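Local coordinates for protein naphthalene dioxygenase large subunit (PDB 2B1X) that forms the large subunit of a Rieske-type non-haem iron dioxygenase, carrying a [2Fe-2S] cluster and a separate mononuclear iron site, at residues A[28-33]-A[387-392]; A[8-13]-A[434-439]. One frame throughout, in Å; residues are numbered along the deposited sequence.

Interaction 1: A[28-33]-A[387-392]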
loop_
_atom_site.group_PDB
_atom_site.type_symbol
_atom_site.label_atom_id
_atom_site.label_comp_id
_atom_site.label_asym_id
_atom_site.label_seq_id
_atom_site.Cartn_x
_atom_site.Cartn_y
_atom_site.Cartn_z
ATOM N N ILE A 28 -7.535 -19.532 -9.624
ATOM C CA ILE A 28 -7.762 -18.125 -9.909
ATOM C C ILE A 28 -6.896 -17.134 -9.113
ATOM O O ILE A 28 -6.259 -16.239 -9.691
ATOM C CB ILE A 28 -9.281 -17.771 -9.780
ATOM C CG1 ILE A 28 -10.085 -18.480 -10.880
ATOM C CG2 ILE A 28 -9.494 -16.273 -9.883
ATOM C CD1 ILE A 28 -11.569 -18.501 -10.622
ATOM N N ASN A 29 -6.901 -17.277 -7.798
ATOM C CA ASN A 29 -6.223 -16.327 -6.925
ATOM C C ASN A 29 -5.478 -17.090 -5.821
ATOM O O ASN A 29 -6.041 -17.359 -4.762
ATOM C CB ASN A 29 -7.259 -15.370 -6.325
ATOM C CG ASN A 29 -6.644 -14.337 -5.419
ATOM O OD1 ASN A 29 -5.407 -14.268 -5.274
ATOM N ND2 ASN A 29 -7.491 -13.549 -4.758
ATOM N N ASP A 30 -4.233 -17.455 -6.087
ATOM C CA ASP A 30 -3.418 -18.206 -5.127
ATOM C C ASP A 30 -1.925 -17.884 -5.281
ATOM O O ASP A 30 -1.409 -17.986 -6.380
ATOM C CB ASP A 30 -3.667 -19.700 -5.340
ATOM C CG ASP A 30 -2.989 -20.539 -4.298
ATOM O OD1 ASP A 30 -1.885 -21.051 -4.581
ATOM O OD2 ASP A 30 -3.457 -20.700 -3.159
ATOM N N PRO A 31 -1.216 -17.540 -4.188
ATOM C CA PRO A 31 0.202 -17.155 -4.291
ATOM C C PRO A 31 1.082 -18.270 -4.905
ATOM O O PRO A 31 1.947 -17.960 -5.714
ATOM C CB PRO A 31 0.622 -16.879 -2.842
ATOM C CG PRO A 31 -0.626 -16.695 -2.093
ATOM C CD PRO A 31 -1.692 -17.505 -2.795
ATOM N N GLU A 32 0.830 -19.534 -4.571
ATOM C CA GLU A 32 1.661 -20.636 -5.086
ATOM C C GLU A 32 1.360 -20.847 -6.576
ATOM O O GLU A 32 2.269 -21.056 -7.377
ATOM C CB GLU A 32 1.475 -21.956 -4.318
ATOM C CG GLU A 32 2.578 -22.976 -4.653
ATOM C CD GLU A 32 2.275 -24.437 -4.292
ATOM O OE1 GLU A 32 1.224 -24.715 -3.666
ATOM O OE2 GLU A 32 3.124 -25.311 -4.635
ATOM N N VAL A 33 0.085 -20.744 -6.937
ATOM C CA VAL A 33 -0.304 -20.884 -8.326
ATOM C C VAL A 33 0.426 -19.789 -9.091
ATOM O O VAL A 33 1.072 -20.058 -10.110
ATOM C CB VAL A 33 -1.827 -20.788 -8.495
ATOM C CG1 VAL A 33 -2.193 -20.609 -9.956
ATOM C CG2 VAL A 33 -2.526 -22.063 -7.947
ATOM N N PHE A 387 -12.189 -21.802 1.597
ATOM C CA PHE A 387 -13.352 -22.634 1.285
ATOM C C PHE A 387 -13.812 -22.462 -0.175
ATOM O O PHE A 387 -14.122 -23.438 -0.870
ATOM C CB PHE A 387 -14.510 -22.319 2.237
ATOM C CG PHE A 387 -15.740 -23.166 2.029
ATOM C CD1 PHE A 387 -15.756 -24.520 2.355
ATOM C CD2 PHE A 387 -16.911 -22.585 1.524
ATOM C CE1 PHE A 387 -16.934 -25.308 2.165
ATOM C CE2 PHE A 387 -18.058 -23.331 1.319
ATOM C CZ PHE A 387 -18.107 -24.700 1.636
ATOM N N ALA A 388 -13.826 -21.227 -0.653
ATOM C CA ALA A 388 -14.160 -20.968 -2.046
ATOM C C ALA A 388 -13.255 -21.803 -3.000
ATOM O O ALA A 388 -13.704 -22.343 -4.032
ATOM C CB ALA A 388 -13.997 -19.449 -2.329
ATOM N N LYS A 389 -12.001 -21.934 -2.597
ATOM C CA LYS A 389 -10.942 -22.547 -3.396
ATOM C C LYS A 389 -11.091 -24.057 -3.517
ATOM O O LYS A 389 -10.477 -24.649 -4.396
ATOM C CB LYS A 389 -9.588 -22.233 -2.785
ATOM C CG LYS A 389 -8.957 -20.879 -3.218
ATOM C CD LYS A 389 -7.653 -20.699 -2.399
ATOM C CE LYS A 389 -6.678 -19.748 -3.051
ATOM N NZ LYS A 389 -5.640 -19.330 -2.088
ATOM N N THR A 390 -11.895 -24.667 -2.648
ATOM C CA THR A 390 -12.129 -26.112 -2.686
ATOM C C THR A 390 -13.237 -26.490 -3.642
ATOM O O THR A 390 -13.488 -27.670 -3.912
ATOM C CB THR A 390 -12.442 -26.673 -1.278
ATOM O OG1 THR A 390 -13.707 -26.164 -0.818
ATOM C CG2 THR A 390 -11.407 -26.254 -0.237
ATOM N N GLY A 391 -13.903 -25.486 -4.197
ATOM C CA GLY A 391 -14.904 -25.742 -5.203
ATOM C C GLY A 391 -14.389 -25.793 -6.642
ATOM O O GLY A 391 -13.166 -25.818 -6.936
ATOM N N GLU A 392 -15.346 -25.822 -7.546
ATOM C CA GLU A 392 -15.065 -25.976 -8.962
ATOM C C GLU A 392 -15.687 -24.809 -9.746
ATOM O O GLU A 392 -16.632 -24.154 -9.277
ATOM C CB GLU A 392 -15.577 -27.354 -9.449
ATOM C CG GLU A 392 -17.084 -27.514 -9.434
ATOM C CD GLU A 392 -17.682 -27.862 -8.055
ATOM O OE1 GLU A 392 -17.919 -26.943 -7.225
ATOM O OE2 GLU A 392 -17.964 -29.060 -7.792
#

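Interaction 2: A[8-13]-A[434-439]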
loop_
_atom_site.group_PDB
_atom_site.type_symbol
_atom_site.label_atom_id
_atom_site.label_comp_id
_atom_site.label_asym_id
_atom_site.label_seq_id
_atom_site.Cartn_x
_atom_site.Cartn_y
_atom_site.Cartn_z
ATOM N N GLN A 8 -1.852 -32.334 -6.913
ATOM C CA GLN A 8 -3.044 -33.164 -6.928
ATOM C C GLN A 8 -4.207 -32.388 -7.513
ATOM O O GLN A 8 -5.016 -32.935 -8.272
ATOM C CB GLN A 8 -3.374 -33.663 -5.524
ATOM C CG GLN A 8 -2.478 -34.847 -5.054
ATOM C CD GLN A 8 -2.547 -35.103 -3.539
ATOM O OE1 GLN A 8 -3.494 -34.672 -2.862
ATOM N NE2 GLN A 8 -1.537 -35.809 -3.004
ATOM N N THR A 9 -4.274 -31.096 -7.180
ATOM C CA THR A 9 -5.338 -30.230 -7.712
ATOM C C THR A 9 -5.259 -30.123 -9.234
ATOM O O THR A 9 -6.287 -30.162 -9.948
ATOM C CB THR A 9 -5.245 -28.834 -7.078
ATOM O OG1 THR A 9 -5.618 -28.892 -5.701
ATOM C CG2 THR A 9 -6.279 -27.889 -7.673
ATOM N N LEU A 10 -4.043 -29.954 -9.736
ATOM C CA LEU A 10 -3.871 -29.858 -11.179
ATOM C C LEU A 10 -4.181 -31.191 -11.864
ATOM O O LEU A 10 -4.791 -31.207 -12.917
ATOM C CB LEU A 10 -2.463 -29.366 -11.531
ATOM C CG LEU A 10 -2.102 -27.952 -11.020
ATOM C CD1 LEU A 10 -0.575 -27.694 -11.058
ATOM C CD2 LEU A 10 -2.839 -26.928 -11.827
ATOM N N GLN A 11 -3.730 -32.296 -11.263
ATOM C CA GLN A 11 -3.997 -33.647 -11.818
ATOM C C GLN A 11 -5.483 -33.936 -11.874
ATOM O O GLN A 11 -5.992 -34.411 -12.881
ATOM C CB GLN A 11 -3.242 -34.735 -11.048
ATOM C CG GLN A 11 -1.744 -34.729 -11.354
ATOM C CD GLN A 11 -0.909 -35.594 -10.434
ATOM O OE1 GLN A 11 -1.354 -35.986 -9.349
ATOM N NE2 GLN A 11 0.304 -35.905 -10.869
ATOM N N LYS A 12 -6.176 -33.642 -10.783
ATOM C CA LYS A 12 -7.615 -33.770 -10.744
ATOM C C LYS A 12 -8.272 -32.862 -11.811
ATOM O O LYS A 12 -9.171 -33.287 -12.537
ATOM C CB LYS A 12 -8.135 -33.446 -9.329
ATOM C CG LYS A 12 -9.604 -33.899 -9.140
ATOM C CD LYS A 12 -10.273 -33.086 -8.050
ATOM C CE LYS A 12 -11.675 -33.537 -7.824
ATOM N NZ LYS A 12 -12.612 -32.692 -8.604
ATOM N N GLY A 13 -7.779 -31.633 -11.923
ATOM C CA GLY A 13 -8.274 -30.683 -12.891
ATOM C C GLY A 13 -8.164 -31.198 -14.313
ATOM O O GLY A 13 -9.059 -31.018 -15.103
ATOM N N LEU A 434 0.873 -27.266 -18.858
ATOM C CA LEU A 434 2.113 -26.514 -18.697
ATOM C C LEU A 434 2.520 -26.407 -17.221
ATOM O O LEU A 434 3.694 -26.503 -16.909
ATOM C CB LEU A 434 2.027 -25.127 -19.345
ATOM C CG LEU A 434 2.038 -25.050 -20.872
ATOM C CD1 LEU A 434 1.880 -23.603 -21.305
ATOM C CD2 LEU A 434 3.353 -25.626 -21.461
ATOM N N MET A 435 1.526 -26.212 -16.352
ATOM C CA MET A 435 1.711 -26.160 -14.899
ATOM C C MET A 435 2.318 -27.458 -14.346
ATOM O O MET A 435 3.116 -27.435 -13.397
ATOM C CB MET A 435 0.371 -25.879 -14.211
ATOM C CG MET A 435 -0.141 -24.453 -14.302
ATOM S SD MET A 435 0.848 -23.105 -13.517
ATOM C CE MET A 435 0.373 -23.363 -11.765
ATOM N N LEU A 436 1.927 -28.587 -14.941
ATOM C CA LEU A 436 2.398 -29.899 -14.500
ATOM C C LEU A 436 3.674 -30.379 -15.194
ATOM O O LEU A 436 4.250 -31.382 -14.780
ATOM C CB LEU A 436 1.305 -30.961 -14.674
ATOM C CG LEU A 436 0.207 -31.003 -13.621
ATOM C CD1 LEU A 436 -1.025 -31.817 -14.119
ATOM C CD2 LEU A 436 0.737 -31.561 -12.296
ATOM N N ALA A 437 4.116 -29.678 -16.231
ATOM C CA ALA A 437 5.301 -30.094 -16.966
ATOM C C ALA A 437 6.566 -29.942 -16.096
ATOM O O ALA A 437 6.961 -28.830 -15.751
ATOM C CB ALA A 437 5.419 -29.313 -18.285
ATOM N N GLU A 438 7.171 -31.070 -15.717
ATOM C CA GLU A 438 8.416 -31.047 -14.926
ATOM C C GLU A 438 9.606 -30.722 -15.828
ATOM O O GLU A 438 10.547 -30.034 -15.410
ATOM C CB GLU A 438 8.637 -32.359 -14.176
ATOM C CG GLU A 438 7.626 -32.635 -13.067
ATOM C CD GLU A 438 7.630 -31.584 -11.954
ATOM O OE1 GLU A 438 8.682 -31.390 -11.299
ATOM O OE2 GLU A 438 6.572 -30.951 -11.717
ATOM N N SER A 439 9.536 -31.228 -17.061
ATOM C CA SER A 439 10.370 -30.772 -18.174
ATOM C C SER A 439 9.468 -30.206 -19.298
ATOM O O SER A 439 8.413 -30.783 -19.581
ATOM C CB SER A 439 11.257 -31.912 -18.694
ATOM O OG SER A 439 12.404 -32.075 -17.870
#

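Interaction 1: A[28-33]-A[387-392]
Lys-389 reaches Asp-30 from the irregular turn that follows helix 369-382, and their charged ends make the salt bridge of this surface contact. NZ gives a hydrogen bond of 2.8 Å to Asp-30 OD2, using the anti lone pair of that oxygen, the one turned away from OD1. The lysine chain is extended beyond CG, and its long axis meets the aspartate side chain at about a right angle. With CG anti to the backbone N (chi1 -174°), Asp-30 keeps its carboxylate beside its own carbonyl carbon.

The other oxygen of the carboxylate works within the first segment. Asp-30 is the N-cap of helix 31-40: OD1 accepts from Val-33 N at 3.1 Å, again through an anti lone pair. A second bond to OD1, from Glu-32 N, is weak and bent, with an N-H...O angle of 124°.

Close packing without a hydrogen bond completes the contact. Lys-389 CE lies only 3.0 Å from Asn-29 O, while NZ, 3.3 Å from the same oxygen, has too poor an angle to bond to it. Pro-31 is only a loose neighbour, its CD 4.4 Å from Lys-389 NZ. The amide of Asn-29 turns elsewhere, ND2 donating to Thr-380 O of helix 369-382.

Around Lys-389 the turn is a subunit interface. Asp-69 of the second subunit accepts from the backbone N atoms of Phe-387 and Ala-388, and Arg-143 of that subunit donates to Phe-387 O and Thr-390 OG1.

One carboxylate thus serves two tasks, OD1 capping the start of the helix and OD2 pairing with an ammonium. The lysine charge, together with the positive end of the helix dipole, would probably stabilise Asp-30 in its ionised form.

Interaction 2: A[8-13]-A[434-439]
Met-435 meets Leu-10 through its CB, which sits 3.8 Å from Leu-10 CD1, with CD2 of the same leucine a little farther away. The two side chains cross at about a right angle. Beyond CB the methionine bends twice (chi2 -63°, chi3 -78°) toward helix 31-40, and its side chain also touches Val-36 and Glu-37 there. Its backbone O accepts from Arg-40 NH1.

Leu-436 turns the fork of its isopropyl group to Leu-10: CG and CD1 both lie 3.8 Å from Leu-10 CB, and CD2 is close by. CD1 also rests on the helix backbone, 4.0 Å from Gln-11 N. CD1 and CD2 of Leu-436 both lie 4.1 Å from CG of Gln-11, an exposed residue whose aliphatic part borders the leucine pair. Leu-436 also touches Arg-7 and Leu-14, about one helical turn before and after Leu-10 on helix 4-16.

Past the end of the helix, Glu-438 forms salt bridges through OE2 with Arg-7 and Arg-40. Across the two segments themselves the contact is apolar helix-to-helix packing, in which the N-terminal helix meets the last helix of the catalytic alpha-subunit domain, a family of the Bet v 1-like clan.

In the fold
Helix 31-40 connects the two contacts. Interaction 1 lies at its start, where Asp-30 is the N-cap, and the same helix runs on past Met-435 of interaction 2. The centres lie about 15 Å apart, on the same side of the chain's centre; the contacts themselves meet where Val-33 O packs on Met-435 CE at 3.8 Å. In sequence, interaction 1 is nested within the loop closed by 8-13 and 434-439. Neither contact includes a ligand of the iron, His-216, His-221 or Asp-372, or a residue of the cluster pocket. Interaction 1 nevertheless adjoins helix 369-382, which carries Asp-372, and borders the second subunit, whereas interaction 2 touches no other chain.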